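Local coordinates for putative cytoplasmic protein (Salmonella typhimurium LT2, PDB 2Q02) that is of uncharacterised function but binds zinc in a xylose isomerase-like TIM barrel and may act as an isomerase, at residues R8-R13 / K35-N40; V73-Q78 / C105-G110. All blocks are in the same frame, centred on the assembly; numbering follows the deposited sequence.

Contact 1. Residues R8-R13 / K35-N40; sequences RFCINR and KVELRN
Asn12 meets both Glu37 and Arg39 through its amide, and these polar side chains carry the contact. CG of Asn12 stands anti to the backbone N (chi1 -168°), and from there ND2 reaches OE1 of Glu37 at 2.7 Å, a weak, bent hydrogen bond between amide and carboxylate planes turned 77° apart. OD1 of Asn12 sits at the edge of the Arg39 guanidinium, near its plane, and accepts a straighter bond from NH1 at 3.2 Å; it also accepts from the backbone N of Lys14. Neither partner of Asn12 is held by this residue alone: OE2 of Glu37 is hydrogen-bonded to Thr69 OG1, Asn71 ND2 and NE2 of the zinc ligand His197, while Arg39 forms salt bridges with Asp41 and with Glu245, another zinc ligand. The Asn12–Glu37–Arg39 group is thus second shell to the metal, and such a buried network would be expected to fix how those ligands are turned.

Backbone bonds join strands 9-12 and 35-39 in parallel, the first two strands of the TIM barrel, linked by helix 21-30 in a beta-alpha-beta unit. Ile11 N donates to Lys35 O at 3.0 Å, Glu37 N to Ile11 O at 3.2 Å, and Arg13 N to Glu37 O at 3.1 Å.

Van der Waals contacts make up the rest. SG of Cys10 lies against the backbone of Val36, 3.4 Å from its carbonyl carbon C, and CB of Cys10 faces CB of Lys35, whose NZ bonds to Thr7 O. CD of Arg13 rests on CD2 of Leu38 at 3.9 Å; the extended chain continues to a salt bridge with Asp49. One water links Arg13, just beyond strand 9-12, to Arg39, accepting from Arg13 NH1 and, at 2.8 Å, from Arg39 N.

Contact 2. Residues V73-Q78 / C105-G110; sequences VYPFNQ and CPLNDG
Phe76 and Pro106 meet on the buried side of two neighbouring beta-alpha loops of the TIM barrel, which follow strands 66-73 and 101-104 and lead into helices 81-97 and 115-130. The packing here is close. Phe76 holds CG between its backbone N and carbonyl carbon (chi1 87°), and the ring turns its CD2 edge to the Cys105–Pro106 peptide, with Cys105 C in the ring plane 3.3 Å from CD2. CE2 of the same ring touches CB of Pro106, while Thr118, Ile122 and Leu125 of helix 115-130 pack against Phe76 from outside the two segments. Backbone bonds hold the loops in step: Cys105 N donates to Val73 O, sitting nearly in line with that C=O, and Cys105 O receives Phe76 N at 3.0 Å as well as a CA-H...O contact from Pro75. Asn77 then sets ND2 3.4 Å from CB of Pro106, its OD1 being taken by Thr118. The buried Leu107 belongs to this close part too: Pro75 lies side by side with it, pointing the same way, CG to CD1.

Toward solvent the contact thins out. The type I turn from Pro75 to Gln78 brings the exposed Gln78 amide across Leu107, where NE2 lies 3.8 Å from CD2. A water that donates to OD2 of Asp109 reaches OE1 of Gln78 through a weak bond alone. Tyr74 is exposed yet well covered. A cis peptide bond joins it to Pro75, whose CB sits over the centre of the Tyr74 ring, 3.9 Å above its plane. With CG anti to the backbone N (chi1 174°), the ring brings CE1 to 3.0 Å from Pro106 O, and its OH accepts a hydrogen bond from Asn108 N at 3.0 Å.

Contact 1 closes before contact 2 opens along the chain, and the two follow each other round one eight-stranded parallel barrel. The first pairs strands 9-12 and 35-39 directly; the second joins loops after the next two strands, 66-73 and 101-104. Their centres are 22 Å apart and their nearest atoms about 6 Å, with no touch between them. Both nonetheless border the same zinc site: residues 35-40 reach His197 and Glu245, whereas the side chain of Cys105 comes within about 4 Å of that of Glu139. This is consistent with a metal pocket at the C-terminal ends of the strands, bordered by strand side chains in contact 1 and by a loop in contact 2.

Contact 1. Residues R8-R13 / K35-N40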
ATOM      1  N   ARG A   8      -5.688  -4.725  13.483  1.00 46.37           N
ATOM      2  CA  ARG A   8      -5.637  -3.684  12.449  1.00 46.08           C
ATOM      3  C   ARG A   8      -4.314  -3.624  11.694  1.00 45.81           C
ATOM      4  O   ARG A   8      -4.198  -2.836  10.768  1.00 47.38           O
ATOM      5  CB  ARG A   8      -5.880  -2.287  13.049  1.00 45.01           C
ATOM      6  CG  ARG A   8      -7.280  -2.062  13.571  1.00 46.77           C
ATOM      7  CD  ARG A   8      -7.395  -0.725  14.297  1.00 45.86           C
ATOM      8  NE  ARG A   8      -7.125   0.392  13.399  1.00 47.93           N
ATOM      9  CZ  ARG A   8      -6.954   1.660  13.784  1.00 45.66           C
ATOM     10  NH1 ARG A   8      -7.029   2.005  15.056  1.00 43.08           N
ATOM     11  NH2 ARG A   8      -6.680   2.597  12.886  1.00 45.07           N
ATOM     12  N   PHE A   9      -3.312  -4.403  12.092  1.00 45.90           N
ATOM     13  CA  PHE A   9      -2.027  -4.387  11.379  1.00 45.45           C
ATOM     14  C   PHE A   9      -2.000  -5.413  10.255  1.00 45.00           C
ATOM     15  O   PHE A   9      -2.588  -6.490  10.360  1.00 45.45           O
ATOM     16  CB  PHE A   9      -0.845  -4.566  12.344  1.00 45.92           C
ATOM     17  CG  PHE A   9      -0.578  -3.356  13.197  1.00 43.31           C
ATOM     18  CD1 PHE A   9      -0.152  -2.160  12.616  1.00 40.73           C
ATOM     19  CD2 PHE A   9      -0.743  -3.405  14.579  1.00 48.35           C
ATOM     20  CE1 PHE A   9       0.080  -1.020  13.374  1.00 40.52           C
ATOM     21  CE2 PHE A   9      -0.490  -2.256  15.371  1.00 48.87           C
ATOM     22  CZ  PHE A   9      -0.081  -1.059  14.756  1.00 45.05           C
ATOM     23  N   CYS A  10      -1.318  -5.053   9.164  1.00 45.30           N
ATOM     24  CA  CYS A  10      -1.236  -5.891   7.942  1.00 45.26           C
ATOM     25  C   CYS A  10       0.217  -5.982   7.512  1.00 45.06           C
ATOM     26  O   CYS A  10       0.964  -5.009   7.588  1.00 44.93           O
ATOM     27  CB  CYS A  10      -2.066  -5.251   6.811  1.00 45.72           C
ATOM     28  SG  CYS A  10      -2.091  -6.106   5.203  1.00 46.56           S
ATOM     29  N   ILE A  11       0.640  -7.155   7.079  1.00 45.00           N
ATOM     30  CA  ILE A  11       2.007  -7.300   6.630  1.00 44.93           C
ATOM     31  C   ILE A  11       2.022  -7.387   5.111  1.00 46.09           C
ATOM     32  O   ILE A  11       1.482  -8.329   4.514  1.00 46.49           O
ATOM     33  CB  ILE A  11       2.703  -8.523   7.257  1.00 45.84           C
ATOM     34  CG1 ILE A  11       2.421  -8.610   8.775  1.00 44.17           C
ATOM     35  CG2 ILE A  11       4.210  -8.484   6.956  1.00 45.13           C
ATOM     36  CD1 ILE A  11       2.805  -7.379   9.576  1.00 43.88           C
ATOM     37  N   ASN A  12       2.647  -6.393   4.496  1.00 46.19           N
ATOM     38  CA  ASN A  12       2.861  -6.399   3.064  1.00 46.11           C
ATOM     39  C   ASN A  12       4.010  -7.387   2.713  1.00 46.06           C
ATOM     40  O   ASN A  12       5.055  -7.436   3.395  1.00 45.10           O
ATOM     41  CB  ASN A  12       3.151  -4.966   2.577  1.00 45.89           C
ATOM     42  CG  ASN A  12       3.105  -4.834   1.068  1.00 43.97           C
ATOM     43  OD1 ASN A  12       3.839  -5.528   0.368  1.00 42.64           O
ATOM     44  ND2 ASN A  12       2.258  -3.926   0.561  1.00 41.68           N
ATOM     45  N   ARG A  13       3.810  -8.162   1.643  1.00 45.52           N
ATOM     46  CA  ARG A  13       4.782  -9.180   1.248  1.00 45.99           C
ATOM     47  C   ARG A  13       6.145  -8.638   0.791  1.00 46.32           C
ATOM     48  O   ARG A  13       7.093  -9.417   0.685  1.00 45.90           O
ATOM     49  CB  ARG A  13       4.215 -10.107   0.170  1.00 45.93           C
ATOM     50  CG  ARG A  13       5.038 -11.371  -0.004  1.00 45.25           C
ATOM     51  CD  ARG A  13       4.571 -12.255  -1.154  1.00 47.71           C
ATOM     52  NE  ARG A  13       5.427 -13.449  -1.289  1.00 47.14           N
ATOM     53  CZ  ARG A  13       5.654 -14.108  -2.423  1.00 45.19           C
ATOM     54  NH1 ARG A  13       5.083 -13.718  -3.553  1.00 46.97           N
ATOM     55  NH2 ARG A  13       6.451 -15.167  -2.425  1.00 43.82           N
ATOM     56  N   LYS A  35      -3.760 -10.270   8.552  1.00 45.14           N
ATOM     57  CA  LYS A  35      -3.854  -9.503   7.314  1.00 45.66           C
ATOM     58  C   LYS A  35      -2.535  -9.469   6.571  1.00 45.07           C
ATOM     59  O   LYS A  35      -1.486  -9.292   7.182  1.00 44.02           O
ATOM     60  CB  LYS A  35      -4.309  -8.066   7.606  1.00 45.43           C
ATOM     61  CG  LYS A  35      -5.761  -7.993   8.111  1.00 47.47           C
ATOM     62  CD  LYS A  35      -6.189  -6.601   8.589  1.00 47.71           C
ATOM     63  CE  LYS A  35      -7.671  -6.574   8.880  1.00 40.60           C
ATOM     64  NZ  LYS A  35      -7.896  -7.573   9.910  1.00 43.34           N
ATOM     65  N   VAL A  36      -2.604  -9.652   5.254  1.00 45.30           N
ATOM     66  CA  VAL A  36      -1.446  -9.474   4.363  1.00 46.03           C
ATOM     67  C   VAL A  36      -1.825  -8.770   3.082  1.00 45.87           C
ATOM     68  O   VAL A  36      -2.994  -8.599   2.783  1.00 46.37           O
ATOM     69  CB  VAL A  36      -0.793 -10.822   3.923  1.00 45.85           C
ATOM     70  CG1 VAL A  36      -0.205 -11.542   5.110  1.00 47.24           C
ATOM     71  CG2 VAL A  36      -1.815 -11.718   3.193  1.00 47.36           C
ATOM     72  N   GLU A  37      -0.809  -8.392   2.324  1.00 46.45           N
ATOM     73  CA  GLU A  37      -0.948  -7.913   0.963  1.00 46.58           C
ATOM     74  C   GLU A  37      -0.041  -8.755   0.085  1.00 45.55           C
ATOM     75  O   GLU A  37       1.117  -9.013   0.447  1.00 45.80           O
ATOM     76  CB  GLU A  37      -0.488  -6.455   0.848  1.00 46.97           C
ATOM     77  CG  GLU A  37      -1.324  -5.436   1.611  1.00 46.01           C
ATOM     78  CD  GLU A  37      -0.841  -4.015   1.368  1.00 48.84           C
ATOM     79  OE1 GLU A  37       0.058  -3.570   2.139  1.00 45.12           O
ATOM     80  OE2 GLU A  37      -1.332  -3.370   0.392  1.00 44.97           O
ATOM     81  N   LEU A  38      -0.542  -9.156  -1.074  1.00 45.70           N
ATOM     82  CA  LEU A  38       0.297  -9.789  -2.095  1.00 45.72           C
ATOM     83  C   LEU A  38       0.719  -8.753  -3.143  1.00 45.87           C
ATOM     84  O   LEU A  38       0.288  -7.602  -3.099  1.00 45.58           O
ATOM     85  CB  LEU A  38      -0.419 -10.992  -2.726  1.00 46.08           C
ATOM     86  CG  LEU A  38      -0.641 -12.223  -1.826  1.00 45.37           C
ATOM     87  CD1 LEU A  38      -1.354 -13.319  -2.582  1.00 44.84           C
ATOM     88  CD2 LEU A  38       0.657 -12.757  -1.241  1.00 45.89           C
ATOM     89  N   ARG A  39       1.588  -9.157  -4.070  1.00 46.49           N
ATOM     90  CA  ARG A  39       2.194  -8.223  -5.018  1.00 46.40           C
ATOM     91  C   ARG A  39       2.654  -8.871  -6.350  1.00 46.61           C
ATOM     92  O   ARG A  39       3.136 -10.020  -6.385  1.00 46.75           O
ATOM     93  CB  ARG A  39       3.427  -7.559  -4.384  1.00 47.02           C
ATOM     94  CG  ARG A  39       3.314  -7.089  -2.922  1.00 44.48           C
ATOM     95  CD  ARG A  39       4.638  -6.447  -2.515  1.00 44.36           C
ATOM     96  NE  ARG A  39       4.971  -5.391  -3.464  1.00 43.64           N
ATOM     97  CZ  ARG A  39       4.626  -4.112  -3.333  1.00 44.16           C
ATOM     98  NH1 ARG A  39       3.994  -3.663  -2.256  1.00 47.60           N
ATOM     99  NH2 ARG A  39       4.949  -3.257  -4.275  1.00 43.69           N
ATOM    100  N   ASN A  40       2.559  -8.110  -7.437  1.00 46.03           N
ATOM    101  CA  ASN A  40       3.003  -8.613  -8.752  1.00 47.13           C
ATOM    102  C   ASN A  40       4.472  -8.266  -9.086  1.00 47.23           C
ATOM    103  O   ASN A  40       4.938  -8.564 -10.182  1.00 46.42           O
ATOM    104  CB  ASN A  40       2.085  -8.135  -9.886  1.00 46.56           C
ATOM    105  CG  ASN A  40       2.269  -6.676 -10.198  1.00 48.70           C
ATOM    106  OD1 ASN A  40       2.811  -5.927  -9.382  1.00 44.99           O
ATOM    107  ND2 ASN A  40       1.816  -6.253 -11.384  1.00 47.01           N
TER
HETATM  108  O   HOH W   1       2.578 -11.817  -4.198  1.00 39.56           O

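Contact 2. Residues V73-Q78 / C105-G110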
ATOM      1  N   VAL A  73      -1.484  -1.903  -9.937  1.00 46.41           N
ATOM      2  CA  VAL A  73      -1.570  -1.449 -11.315  1.00 45.57           C
ATOM      3  C   VAL A  73      -0.705  -0.217 -11.502  1.00 45.87           C
ATOM      4  O   VAL A  73      -0.822   0.735 -10.728  1.00 46.24           O
ATOM      5  CB  VAL A  73      -2.957  -0.985 -11.697  1.00 45.54           C
ATOM      6  CG1 VAL A  73      -2.955  -0.527 -13.189  1.00 47.81           C
ATOM      7  CG2 VAL A  73      -3.978  -2.067 -11.437  1.00 47.20           C
ATOM      8  N   TYR A  74       0.103  -0.198 -12.563  1.00 45.88           N
ATOM      9  CA  TYR A  74       0.857   1.006 -12.950  1.00 45.67           C
ATOM     10  C   TYR A  74       0.991   1.098 -14.480  1.00 46.00           C
ATOM     11  O   TYR A  74       1.232   0.083 -15.126  1.00 45.88           O
ATOM     12  CB  TYR A  74       2.250   1.038 -12.271  1.00 45.56           C
ATOM     13  CG  TYR A  74       3.142   2.190 -12.759  1.00 46.03           C
ATOM     14  CD1 TYR A  74       3.074   3.443 -12.155  1.00 42.00           C
ATOM     15  CD2 TYR A  74       4.019   2.030 -13.837  1.00 42.00           C
ATOM     16  CE1 TYR A  74       3.838   4.504 -12.596  1.00 42.55           C
ATOM     17  CE2 TYR A  74       4.779   3.093 -14.294  1.00 43.73           C
ATOM     18  CZ  TYR A  74       4.673   4.336 -13.661  1.00 45.90           C
ATOM     19  OH  TYR A  74       5.397   5.429 -14.062  1.00 45.35           O
ATOM     20  N   PRO A  75       0.789   2.302 -15.075  1.00 46.61           N
ATOM     21  CA  PRO A  75       0.194   3.544 -14.550  1.00 46.39           C
ATOM     22  C   PRO A  75      -1.315   3.609 -14.801  1.00 45.66           C
ATOM     23  O   PRO A  75      -1.751   3.636 -15.948  1.00 45.67           O
ATOM     24  CB  PRO A  75       0.948   4.639 -15.322  1.00 45.50           C
ATOM     25  CG  PRO A  75       1.297   4.000 -16.647  1.00 45.41           C
ATOM     26  CD  PRO A  75       1.246   2.491 -16.467  1.00 47.01           C
ATOM     27  N   PHE A  76      -2.104   3.660 -13.734  1.00 45.19           N
ATOM     28  CA  PHE A  76      -3.588   3.606 -13.864  1.00 46.36           C
ATOM     29  C   PHE A  76      -4.113   4.789 -14.654  1.00 46.46           C
ATOM     30  O   PHE A  76      -5.178   4.771 -15.270  1.00 46.87           O
ATOM     31  CB  PHE A  76      -4.275   3.534 -12.481  1.00 46.03           C
ATOM     32  CG  PHE A  76      -4.539   4.875 -11.833  1.00 44.30           C
ATOM     33  CD1 PHE A  76      -5.724   5.552 -12.069  1.00 45.23           C
ATOM     34  CD2 PHE A  76      -3.626   5.422 -10.930  1.00 48.24           C
ATOM     35  CE1 PHE A  76      -5.984   6.779 -11.439  1.00 47.61           C
ATOM     36  CE2 PHE A  76      -3.877   6.638 -10.288  1.00 47.32           C
ATOM     37  CZ  PHE A  76      -5.060   7.317 -10.556  1.00 48.57           C
ATOM     38  N   ASN A  77      -3.278   5.790 -14.598  1.00 45.94           N
ATOM     39  CA  ASN A  77      -3.478   7.135 -15.035  1.00 48.12           C
ATOM     40  C   ASN A  77      -3.383   7.318 -16.562  1.00 46.27           C
ATOM     41  O   ASN A  77      -3.823   8.314 -17.101  1.00 43.77           O
ATOM     42  CB  ASN A  77      -2.290   7.892 -14.363  1.00 47.78           C
ATOM     43  CG  ASN A  77      -2.699   9.145 -13.751  1.00 49.35           C
ATOM     44  OD1 ASN A  77      -3.865   9.537 -13.832  1.00 70.43           O
ATOM     45  ND2 ASN A  77      -1.762   9.815 -13.137  1.00 50.29           N
ATOM     46  N   GLN A  78      -2.723   6.365 -17.221  1.00 49.80           N
ATOM     47  CA  GLN A  78      -2.412   6.399 -18.656  1.00 51.00           C
ATOM     48  C   GLN A  78      -2.961   5.112 -19.256  1.00 51.13           C
ATOM     49  O   GLN A  78      -2.222   4.191 -19.635  1.00 52.22           O
ATOM     50  CB  GLN A  78      -0.900   6.494 -18.846  1.00 51.42           C
ATOM     51  CG  GLN A  78      -0.419   6.444 -20.295  1.00 53.13           C
ATOM     52  CD  GLN A  78       0.871   7.212 -20.483  1.00 57.45           C
ATOM     53  OE1 GLN A  78       1.943   6.608 -20.676  1.00 67.24           O
ATOM     54  NE2 GLN A  78       0.787   8.567 -20.389  1.00 56.32           N
ATOM     55  N   CYS A 105      -1.594   2.924  -9.055  1.00 45.64           N
ATOM     56  CA  CYS A 105      -0.524   3.900  -8.946  1.00 46.65           C
ATOM     57  C   CYS A 105      -0.456   4.777 -10.174  1.00 45.81           C
ATOM     58  O   CYS A 105      -0.512   4.260 -11.302  1.00 45.60           O
ATOM     59  CB  CYS A 105       0.831   3.196  -8.800  1.00 48.88           C
ATOM     60  SG  CYS A 105       1.072   2.427  -7.184  1.00 54.47           S
ATOM     61  N   PRO A 106      -0.249   6.096  -9.971  1.00 45.44           N
ATOM     62  CA  PRO A 106      -0.270   7.063 -11.074  1.00 44.47           C
ATOM     63  C   PRO A 106       1.015   7.047 -11.864  1.00 44.70           C
ATOM     64  O   PRO A 106       2.039   6.621 -11.353  1.00 45.14           O
ATOM     65  CB  PRO A 106      -0.379   8.417 -10.359  1.00 44.28           C
ATOM     66  CG  PRO A 106       0.398   8.199  -9.063  1.00 43.91           C
ATOM     67  CD  PRO A 106       0.079   6.746  -8.682  1.00 44.76           C
ATOM     68  N   LEU A 107       0.952   7.540 -13.093  1.00 44.87           N
ATOM     69  CA  LEU A 107       2.145   7.725 -13.917  1.00 45.11           C
ATOM     70  C   LEU A 107       3.189   8.540 -13.147  1.00 45.34           C
ATOM     71  O   LEU A 107       2.860   9.494 -12.440  1.00 44.65           O
ATOM     72  CB  LEU A 107       1.812   8.405 -15.258  1.00 43.65           C
ATOM     73  CG  LEU A 107       2.980   8.578 -16.241  1.00 45.78           C
ATOM     74  CD1 LEU A 107       3.382   7.241 -16.885  1.00 45.49           C
ATOM     75  CD2 LEU A 107       2.673   9.601 -17.317  1.00 44.76           C
ATOM     76  N   ASN A 108       4.450   8.146 -13.284  1.00 44.57           N
ATOM     77  CA  ASN A 108       5.521   8.731 -12.471  1.00 44.83           C
ATOM     78  C   ASN A 108       6.781   8.826 -13.321  1.00 45.07           C
ATOM     79  O   ASN A 108       7.812   8.264 -12.999  1.00 45.34           O
ATOM     80  CB  ASN A 108       5.707   7.930 -11.161  1.00 44.35           C
ATOM     81  CG  ASN A 108       6.767   8.518 -10.221  1.00 43.61           C
ATOM     82  OD1 ASN A 108       6.716   9.676  -9.839  1.00 46.40           O
ATOM     83  ND2 ASN A 108       7.720   7.684  -9.822  1.00 43.69           N
ATOM     84  N   ASP A 109       6.669   9.520 -14.447  1.00 45.79           N
ATOM     85  CA  ASP A 109       7.799   9.681 -15.379  1.00 46.06           C
ATOM     86  C   ASP A 109       8.091  11.162 -15.724  1.00 45.93           C
ATOM     87  O   ASP A 109       8.802  11.464 -16.695  1.00 43.86           O
ATOM     88  CB  ASP A 109       7.591   8.867 -16.678  1.00 46.77           C
ATOM     89  CG  ASP A 109       6.515   9.459 -17.603  1.00 48.79           C
ATOM     90  OD1 ASP A 109       5.962  10.536 -17.289  1.00 46.58           O
ATOM     91  OD2 ASP A 109       6.224   8.827 -18.645  1.00 48.33           O
ATOM     92  N   GLY A 110       7.531  12.080 -14.935  1.00 45.73           N
ATOM     93  CA  GLY A 110       7.787  13.510 -15.131  1.00 44.97           C
ATOM     94  C   GLY A 110       6.871  14.179 -16.138  1.00 44.77           C
ATOM     95  O   GLY A 110       7.025  15.359 -16.442  1.00 43.98           O
TER
HETATM   96  O   HOH W   2       4.254   9.063 -20.569  1.00 49.55           O